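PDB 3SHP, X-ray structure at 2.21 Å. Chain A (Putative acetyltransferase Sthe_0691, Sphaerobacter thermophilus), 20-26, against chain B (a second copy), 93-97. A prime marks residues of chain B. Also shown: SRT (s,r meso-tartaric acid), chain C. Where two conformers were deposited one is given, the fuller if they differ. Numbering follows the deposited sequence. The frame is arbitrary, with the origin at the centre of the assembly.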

# COMPACT_ATOMS: atom_id res chain seq x y z
N VAL A 20 -15.05 -23.59 13.38
CA VAL A 20 -16.20 -23.46 12.50
C VAL A 20 -16.31 -22.02 12.01
O VAL A 20 -15.66 -21.12 12.54
CB VAL A 20 -17.50 -23.93 13.21
CG1 VAL A 20 -17.46 -25.43 13.48
CG2 VAL A 20 -17.76 -23.13 14.51
N GLU A 21 -17.11 -21.80 10.97
CA GLU A 21 -17.27 -20.49 10.30
C GLU A 21 -17.56 -19.33 11.27
O GLU A 21 -17.04 -18.22 11.11
CB GLU A 21 -18.35 -20.58 9.22
CG GLU A 21 -17.99 -21.59 8.17
CD GLU A 21 -19.04 -21.74 7.08
OE1 GLU A 21 -20.24 -21.53 7.35
OE2 GLU A 21 -18.65 -22.12 5.96
N ASP A 22 -18.40 -19.61 12.26
CA ASP A 22 -18.72 -18.72 13.36
C ASP A 22 -17.45 -18.20 14.08
O ASP A 22 -17.29 -17.00 14.29
CB ASP A 22 -19.58 -19.48 14.35
CG ASP A 22 -20.53 -18.60 15.07
OD1 ASP A 22 -21.46 -18.07 14.38
OD2 ASP A 22 -20.37 -18.44 16.31
N ASP A 23 -16.56 -19.11 14.45
CA ASP A 23 -15.28 -18.71 15.03
C ASP A 23 -14.50 -17.73 14.15
O ASP A 23 -14.02 -16.69 14.63
CB ASP A 23 -14.40 -19.93 15.28
CG ASP A 23 -15.07 -20.97 16.19
OD1 ASP A 23 -15.86 -20.58 17.08
OD2 ASP A 23 -14.77 -22.16 16.02
N LYS A 24 -14.36 -18.08 12.87
CA LYS A 24 -13.58 -17.31 11.92
C LYS A 24 -14.13 -15.91 11.78
O LYS A 24 -13.37 -14.93 11.75
CB LYS A 24 -13.49 -18.04 10.56
CG LYS A 24 -12.75 -19.39 10.68
CD LYS A 24 -12.33 -19.98 9.37
CE LYS A 24 -13.37 -20.88 8.77
NZ LYS A 24 -12.83 -21.47 7.50
N HIS A 25 -15.46 -15.82 11.73
CA HIS A 25 -16.11 -14.54 11.58
C HIS A 25 -15.83 -13.65 12.81
O HIS A 25 -15.32 -12.53 12.66
CB HIS A 25 -17.61 -14.70 11.33
CG HIS A 25 -18.34 -13.40 11.19
ND1 HIS A 25 -18.42 -12.71 10.00
CD2 HIS A 25 -19.01 -12.66 12.10
CE1 HIS A 25 -19.12 -11.61 10.18
NE2 HIS A 25 -19.48 -11.55 11.45
N HIS A 26 -16.15 -14.15 14.01
CA HIS A 26 -15.91 -13.38 15.24
C HIS A 26 -14.46 -12.91 15.37
O HIS A 26 -14.20 -11.77 15.77
CB HIS A 26 -16.30 -14.16 16.50
CG HIS A 26 -16.17 -13.35 17.76
ND1 HIS A 26 -15.04 -13.37 18.55
CD2 HIS A 26 -17.02 -12.47 18.35
CE1 HIS A 26 -15.21 -12.56 19.58
NE2 HIS A 26 -16.41 -12.00 19.48
N PRO B 93 -15.30 -14.74 3.13
CA PRO B 93 -13.97 -15.01 3.67
C PRO B 93 -13.94 -16.10 4.77
O PRO B 93 -12.91 -16.78 4.96
CB PRO B 93 -13.51 -13.64 4.24
CG PRO B 93 -14.78 -12.88 4.48
CD PRO B 93 -15.75 -13.36 3.39
N TRP B 94 -15.05 -16.28 5.47
CA TRP B 94 -15.11 -17.24 6.57
C TRP B 94 -15.46 -18.62 6.06
O TRP B 94 -15.62 -19.53 6.86
CB TRP B 94 -16.15 -16.83 7.60
CG TRP B 94 -17.41 -16.25 7.00
CD1 TRP B 94 -17.74 -14.92 6.92
CD2 TRP B 94 -18.49 -16.97 6.37
NE1 TRP B 94 -18.96 -14.78 6.29
CE2 TRP B 94 -19.45 -16.01 5.95
CE3 TRP B 94 -18.75 -18.33 6.13
CZ2 TRP B 94 -20.66 -16.37 5.28
CZ3 TRP B 94 -19.94 -18.69 5.47
CH2 TRP B 94 -20.88 -17.71 5.05
N LEU B 95 -15.62 -18.78 4.75
CA LEU B 95 -16.22 -20.00 4.20
C LEU B 95 -15.36 -21.24 4.37
O LEU B 95 -14.18 -21.22 4.04
CB LEU B 95 -16.55 -19.80 2.72
CG LEU B 95 -17.19 -20.96 1.95
CD1 LEU B 95 -18.50 -21.49 2.58
CD2 LEU B 95 -17.41 -20.54 0.47
N ASP B 96 -15.96 -22.30 4.90
CA ASP B 96 -15.33 -23.62 4.94
C ASP B 96 -15.36 -24.22 3.55
O ASP B 96 -16.40 -24.17 2.89
CB ASP B 96 -16.11 -24.56 5.88
CG ASP B 96 -15.78 -24.35 7.35
OD1 ASP B 96 -15.02 -23.39 7.68
OD2 ASP B 96 -16.30 -25.14 8.20
N ASP B 97 -14.25 -24.81 3.13
CA ASP B 97 -14.18 -25.54 1.85
C ASP B 97 -14.52 -24.69 0.65
O ASP B 97 -15.24 -25.13 -0.26
CB ASP B 97 -15.11 -26.77 1.87
CG ASP B 97 -14.40 -28.00 2.33
OD1 ASP B 97 -13.57 -28.54 1.55
OD2 ASP B 97 -14.66 -28.41 3.49
O1 SRT C . -8.30 -27.99 1.32
O11 SRT C . -8.07 -29.31 3.03
C1 SRT C . -8.44 -28.21 2.55
C2 SRT C . -9.06 -27.11 3.41
O2 SRT C . -8.78 -27.28 4.81
C3 SRT C . -10.59 -27.01 3.32
O3 SRT C . -11.08 -27.69 2.17
C4 SRT C . -11.05 -25.56 3.35
O4 SRT C . -10.75 -24.78 2.41
O41 SRT C . -11.75 -25.18 4.32
O HOH W 1 -18.19 -24.19 10.03
O HOH W 2 -12.28 -19.27 5.22

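A helix can dock on an irregular loop by sending long side chains from one of its flanks to polar groups of the loop's backbone and side chains. The contact between the first turns of a helix in one copy of this putative acetyltransferase and a loop in the second illustrates the principle. Glu21 and Lys24, three residues apart and so nearly one helical turn, both direct their CA-to-CB bonds toward the loop, while Asp22 points away. Together the two stretches bury 351 Å², most of it on Glu21, Lys24, Trp94′ and Asp96′.

The charged groups supply the directional bonds. Glu21, with chi1 m and chi2 t, extends its carboxylate to the loop backbone, where Asp96′ N donates to Glu21 OE2 at 2.9 Å with an almost straight N-H...O angle of 176°. Lys24 bends at chi3 (m) and brings NZ to 2.9 Å from Asp96′ OD1, a hydrogen bond within a salt bridge. Asp96′ therefore meets the helix twice, its amide serving an acid and its carboxylate a base. The arrangement places two acids near each other, with Glu21 OE2 4.2 Å from Asp96′ OD1; the ammonium of Lys24 offsets part of that repulsion.

Water extends the polar network. Water 1 accepts from Glu21 N, at 2.8 Å, and donates to Asp96′ OD2, also at 2.8 Å. An amide in the first turn of a helix has no partner one turn earlier within the helix, and here the water links it to the second oxygen of the carboxylate already held by Lys24. Water 2 accepts from Lys24 NZ at 3.2 Å and donates to Pro93′ O at 2.6 Å and to Leu95′ O at 3.0 Å, joining the lysine to two loop carbonyls.

Trp94′ loses more area to the contact than any other residue of the two stretches, 103 Å², and it meets three helix residues, Glu21 and His25 through its ring and Glu21 and Lys24 through its backbone O. Glu21 CG lies 3.4 Å from Trp94′ O, while Glu21 OE1 approaches Trp94′ CZ3, also at 3.4 Å. The aliphatic part of Lys24 covers the same backbone, with CE 3.2 Å from Trp94′ O, so a long lysine contributes methylenes as well as charge. His25 adds an oblique aromatic contact: its ring and the five-membered ring of Trp94′ have centroids 5.7 Å apart and planes at 77°. Leu95′ turns its CA-to-CB bond away, yet its CD1 comes within 3.4 Å of Glu21 OE2.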